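Local coordinates for Doc8: Type I dockerin repeat domain from family 9 glycoside hydrolase WP_009982745[Ruminococcus flavefaciens] (Ruminococcus flavefaciens FD-1, PDB 5M2S), which is a type I dockerin module of a family 9 glycoside hydrolase, binds two calcium ions and probably docks the enzyme onto a cohesin of the cellulosome, at residues 37-42 and 90-94; 45-49 and 82-87. One frame throughout, in Å; residues are numbered along the deposited sequence. Where two conformers were deposited one is given.

Contact 1 (37-42 and 90-94); sequences VDISDA and IQKYL. With CA (calcium ion), chain G.
The end of the first calcium-binding loop and the following helix start pack, through V37, D38, I39, D41 and A42, against I90, Q91 and L94 on the last turns of helix 84-94. No hydrogen bond crosses; the contact rests on apolar packing, with 347 Å² buried in all. L94 has CG anti to its carbonyl carbon (chi1 -67°), and its two methyls spread over the backbone at the loop-helix junction: CD1 lies 3.6 Å from I39 N, CD2 3.7 Å from V37 O. The I39 side chain crosses that of L94 at about a right angle and sets its CD1 3.7 Å from Q91 CG; Q91 OE1 accepts from a basic side chain, and NE2 bonds a polar one, of the chain of another protein. I90 CD1 reaches D41 CB at 4.0 Å, while the D41 carboxylate grips calcium with OD1 and OD2, each at 2.5 Å. D41 OD2 also takes D38 N through its anti lone pair, and D38 OD1 accepts from S40 N and from water 1, a calcium ligand. With an alanine for L94 both methyls go, and the D38-I39 backbone would probably lose its apolar cover, opening a gap beside I39. A calcium loop leading straight into a helix, here with a D38-D41 capping box at the junction and D30, N32, D34 and I36 completing the site, is characteristic of the EF-hand-like dockerin repeat.

Contact 2 (45-49 and 82-87); sequences IMQSL and ITNADA. With CA (calcium ion), chain F.
I45 of helix 39-50 meets the end of the second calcium loop and the first turn of helix 84-94. From CB, the CG2 methyl stands anti to the backbone N and fits among three groups: I82 CG2 at 3.6 Å, T83 O at 3.8 Å and A87 CB at 4.0 Å. The other branch leaves CB through CG1, anti to the carbonyl carbon (chi1 -73°), and runs extended to CD1, which ends 4.0 Å from D86 CB; the I45 and D86 side chains cross at about a right angle. One turn on, L49 lays CD2 3.7 Å from I82 O. M46, bent at chi2 and chi3, brings SD 3.8 Å from A87 CB, the same methyl that I45 CG2 touches. M46 CE and L49 CD1 both approach N84 OD1, but N84 has two conformers, so these approaches are doubtful in detail. No hydrogen bond crosses the contact; on the loop side, T83 N donates to D86 OD2, nearly straight at 166°, while T83 OG1 takes a weak capping bond from A85 N and is hydrogen-bonded to water 2, a calcium ligand. D86 binds that calcium through both oxygens, the site being completed by D74, N76, N80 and G81. The chemistry is thus divided: carbon and sulfur join the helices while the charged carboxylate faces the metal, consistent with packing on D86 CB helping to hold the chelating group in place.

Contacts 1 and 2 join the same two helices, 39-50 and 84-94, with centres about 11 Å apart. In chain order the segments run 37-42, 45-49, 82-87, 90-94, so contact 2 is nested inside the loop closed by contact 1. Each contact pairs the N-terminal end of one helix with a later part of the other, which shows that the helices run antiparallel; the matching roles of I90 and I45, and of D41 and D86, are consistent with the internal near-twofold symmetry known for dockerins. They merge into one core, where I90 CD1 and I45 CD1 are 3.6 Å apart. Each contact holds the bidentate aspartate of one calcium site, so this shared core joins both metal-binding repeats.

Contact 1 (37-42 and 90-94)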
loop_
_atom_site.group_PDB
_atom_site.type_symbol
_atom_site.label_atom_id
_atom_site.label_comp_id
_atom_site.label_asym_id
_atom_site.label_seq_id
_atom_site.Cartn_x
_atom_site.Cartn_y
_atom_site.Cartn_z
ATOM N N VAL B 37 3.897 9.188 11.008
ATOM C CA VAL B 37 3.731 7.723 11.004
ATOM C C VAL B 37 3.105 7.338 9.661
ATOM O O VAL B 37 1.978 7.750 9.323
ATOM C CB VAL B 37 2.895 7.220 12.188
ATOM C CG1 VAL B 37 2.743 5.702 12.150
ATOM C CG2 VAL B 37 3.607 7.628 13.475
ATOM N N ASP B 38 3.883 6.616 8.870
ATOM C CA ASP B 38 3.408 6.136 7.579
ATOM C C ASP B 38 4.079 4.799 7.247
ATOM O O ASP B 38 4.808 4.216 8.068
ATOM C CB ASP B 38 3.585 7.206 6.489
ATOM C CG ASP B 38 5.029 7.498 6.150
ATOM O OD1 ASP B 38 5.934 6.681 6.461
ATOM O OD2 ASP B 38 5.269 8.554 5.485
ATOM N N ILE B 39 3.816 4.296 6.053
ATOM C CA ILE B 39 4.212 2.932 5.741
ATOM C C ILE B 39 5.722 2.792 5.699
ATOM O O ILE B 39 6.227 1.675 5.831
ATOM C CB ILE B 39 3.504 2.413 4.465
ATOM C CG1 ILE B 39 3.653 0.906 4.289
ATOM C CG2 ILE B 39 3.973 3.148 3.220
ATOM C CD1 ILE B 39 2.812 0.075 5.223
ATOM N N SER B 40 6.463 3.899 5.532
ATOM C CA SER B 40 7.946 3.818 5.579
ATOM C C SER B 40 8.456 3.355 6.952
ATOM O O SER B 40 9.559 2.780 7.099
ATOM C CB SER B 40 8.654 5.144 5.205
ATOM O OG SER B 40 8.748 5.345 3.784
ATOM N N ASP B 41 7.656 3.619 7.974
ATOM C CA ASP B 41 7.994 3.131 9.311
ATOM C C ASP B 41 7.906 1.616 9.377
ATOM O O ASP B 41 8.746 1.001 10.012
ATOM C CB ASP B 41 7.102 3.827 10.345
ATOM C CG ASP B 41 7.386 5.317 10.435
ATOM O OD1 ASP B 41 8.561 5.668 10.731
ATOM O OD2 ASP B 41 6.473 6.142 10.219
ATOM N N ALA B 42 6.937 0.997 8.695
ATOM C CA ALA B 42 6.906 -0.449 8.614
ATOM C C ALA B 42 8.082 -0.989 7.802
ATOM O O ALA B 42 8.707 -1.991 8.179
ATOM C CB ALA B 42 5.560 -0.938 8.041
ATOM N N ILE B 90 1.712 -1.166 12.715
ATOM C CA ILE B 90 1.729 0.103 11.985
ATOM C C ILE B 90 0.790 -0.005 10.776
ATOM O O ILE B 90 -0.011 0.908 10.521
ATOM C CB ILE B 90 3.174 0.501 11.597
ATOM C CG1 ILE B 90 3.976 0.815 12.869
ATOM C CG2 ILE B 90 3.189 1.671 10.612
ATOM C CD1 ILE B 90 5.450 0.990 12.617
ATOM N N GLN B 91 0.881 -1.106 10.022
ATOM C CA GLN B 91 -0.045 -1.333 8.904
ATOM C C GLN B 91 -1.503 -1.316 9.354
ATOM O O GLN B 91 -2.342 -0.704 8.692
ATOM C CB GLN B 91 0.250 -2.635 8.179
ATOM C CG GLN B 91 1.548 -2.598 7.418
ATOM C CD GLN B 91 1.838 -3.947 6.800
ATOM O OE1 GLN B 91 2.569 -4.765 7.386
ATOM N NE2 GLN B 91 1.222 -4.224 5.664
ATOM N N LYS B 92 -1.805 -1.958 10.479
ATOM C CA LYS B 92 -3.188 -1.979 10.968
ATOM C C LYS B 92 -3.679 -0.568 11.286
ATOM O O LYS B 92 -4.818 -0.164 10.972
ATOM C CB LYS B 92 -3.312 -2.865 12.196
ATOM C CG LYS B 92 -3.139 -4.367 11.976
ATOM C CD LYS B 92 -3.265 -5.085 13.309
ATOM C CE LYS B 92 -3.006 -6.575 13.174
ATOM N NZ LYS B 92 -3.409 -7.287 14.423
ATOM N N TYR B 93 -2.826 0.187 11.965
ATOM C CA TYR B 93 -3.146 1.576 12.309
ATOM C C TYR B 93 -3.436 2.407 11.059
ATOM O O TYR B 93 -4.456 3.130 10.959
ATOM C CB TYR B 93 -1.980 2.182 13.099
ATOM C CG TYR B 93 -2.163 3.632 13.309
ATOM C CD1 TYR B 93 -3.153 4.094 14.174
ATOM C CD2 TYR B 93 -1.403 4.552 12.612
ATOM C CE1 TYR B 93 -3.373 5.446 14.333
ATOM C CE2 TYR B 93 -1.606 5.916 12.773
ATOM C CZ TYR B 93 -2.585 6.350 13.628
ATOM O OH TYR B 93 -2.767 7.711 13.774
ATOM N N LEU B 94 -2.571 2.274 10.065
ATOM C CA LEU B 94 -2.740 3.030 8.807
ATOM C C LEU B 94 -4.040 2.695 8.082
ATOM O O LEU B 94 -4.636 3.570 7.414
ATOM C CB LEU B 94 -1.522 2.838 7.903
ATOM C CG LEU B 94 -0.241 3.461 8.434
ATOM C CD1 LEU B 94 0.928 2.957 7.628
ATOM C CD2 LEU B 94 -0.231 4.972 8.432
HETATM CA CA CA G . 8.049 8.025 10.302
HETATM O O HOH W 1 7.821 7.948 7.928
#

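Contact 2 (45-49 and 82-87)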
loop_
_atom_site.group_PDB
_atom_site.type_symbol
_atom_site.label_atom_id
_atom_site.label_comp_id
_atom_site.label_asym_id
_atom_site.label_seq_id
_atom_site.Cartn_x
_atom_site.Cartn_y
_atom_site.Cartn_z
ATOM N N ILE B 45 11.429 -1.061 9.941
ATOM C CA ILE B 45 11.402 -2.172 10.851
ATOM C C ILE B 45 11.722 -3.477 10.102
ATOM O O ILE B 45 12.564 -4.256 10.543
ATOM C CB ILE B 45 10.025 -2.259 11.569
ATOM C CG1 ILE B 45 9.879 -1.130 12.619
ATOM C CG2 ILE B 45 9.827 -3.627 12.260
ATOM C CD1 ILE B 45 8.446 -0.951 13.126
ATOM N N MET B 46 11.078 -3.706 8.948
ATOM C CA MET B 46 11.317 -4.951 8.213
ATOM C C MET B 46 12.758 -5.031 7.738
ATOM O O MET B 46 13.361 -6.100 7.766
ATOM C CB MET B 46 10.384 -5.103 7.019
ATOM C CG MET B 46 8.929 -5.266 7.386
ATOM S SD MET B 46 8.603 -6.558 8.604
ATOM C CE MET B 46 9.270 -7.983 7.708
ATOM N N GLN B 47 13.320 -3.900 7.337
ATOM C CA GLN B 47 14.696 -3.881 6.863
ATOM C C GLN B 47 15.660 -4.173 7.989
ATOM O O GLN B 47 16.623 -4.958 7.799
ATOM C CB GLN B 47 15.017 -2.534 6.243
ATOM C CG GLN B 47 14.282 -2.271 4.947
ATOM C CD GLN B 47 14.674 -0.939 4.374
ATOM O OE1 GLN B 47 14.803 0.023 5.110
ATOM N NE2 GLN B 47 14.882 -0.882 3.060
ATOM N N SER B 48 15.410 -3.585 9.158
ATOM C CA SER B 48 16.276 -3.845 10.315
ATOM C C SER B 48 16.289 -5.324 10.669
ATOM O O SER B 48 17.347 -5.872 11.012
ATOM C CB SER B 48 15.853 -3.032 11.534
ATOM O OG SER B 48 16.628 -3.389 12.677
ATOM N N LEU B 49 15.124 -5.971 10.597
ATOM C CA LEU B 49 15.015 -7.387 10.921
ATOM C C LEU B 49 15.634 -8.292 9.836
ATOM O O LEU B 49 16.264 -9.313 10.155
ATOM C CB LEU B 49 13.545 -7.736 11.130
ATOM C CG LEU B 49 12.925 -7.094 12.390
ATOM C CD1 LEU B 49 11.421 -7.262 12.389
ATOM C CD2 LEU B 49 13.535 -7.664 13.649
ATOM N N ILE B 82 11.733 -4.783 18.944
ATOM C CA ILE B 82 11.256 -4.741 17.578
ATOM C C ILE B 82 11.137 -6.133 16.997
ATOM O O ILE B 82 12.122 -6.914 16.954
ATOM C CB ILE B 82 12.147 -3.846 16.707
ATOM C CG1 ILE B 82 12.098 -2.394 17.201
ATOM C CG2 ILE B 82 11.727 -3.959 15.243
ATOM C CD1 ILE B 82 10.742 -1.706 17.076
ATOM N N THR B 83 9.917 -6.469 16.583
ATOM C CA THR B 83 9.666 -7.707 15.866
ATOM C C THR B 83 8.775 -7.422 14.659
ATOM O O THR B 83 8.286 -6.308 14.496
ATOM C CB THR B 83 8.961 -8.768 16.737
ATOM O OG1 THR B 83 7.569 -8.452 16.908
ATOM C CG2 THR B 83 9.619 -8.901 18.082
ATOM N N ASN B 84 8.531 -8.456 13.847
ATOM C CA ASN B 84 7.659 -8.312 12.671
ATOM C C ASN B 84 6.295 -7.725 13.047
ATOM O O ASN B 84 5.709 -6.930 12.299
ATOM C CB ASN B 84 7.446 -9.658 11.961
ATOM C CG ASN B 84 8.646 -10.114 11.148
ATOM O OD1 ASN B 84 9.531 -9.321 10.784
ATOM N ND2 ASN B 84 8.684 -11.419 10.837
ATOM N N ALA B 85 5.778 -8.117 14.214
ATOM C CA ALA B 85 4.468 -7.674 14.650
ATOM C C ALA B 85 4.369 -6.179 14.862
ATOM O O ALA B 85 3.273 -5.614 14.794
ATOM C CB ALA B 85 4.068 -8.407 15.920
ATOM N N ASP B 86 5.495 -5.509 15.118
ATOM C CA ASP B 86 5.492 -4.031 15.208
ATOM C C ASP B 86 5.162 -3.373 13.853
ATOM O O ASP B 86 4.383 -2.405 13.779
ATOM C CB ASP B 86 6.827 -3.545 15.763
ATOM C CG ASP B 86 7.031 -3.958 17.218
ATOM O OD1 ASP B 86 6.206 -3.572 18.080
ATOM O OD2 ASP B 86 7.972 -4.722 17.502
ATOM N N ALA B 87 5.748 -3.920 12.791
ATOM C CA ALA B 87 5.450 -3.470 11.425
ATOM C C ALA B 87 3.999 -3.720 11.088
ATOM O O ALA B 87 3.320 -2.837 10.567
ATOM C CB ALA B 87 6.353 -4.158 10.424
HETATM CA CA CA F . 7.340 -4.928 19.887
HETATM O O HOH W 2 6.405 -6.960 18.963
#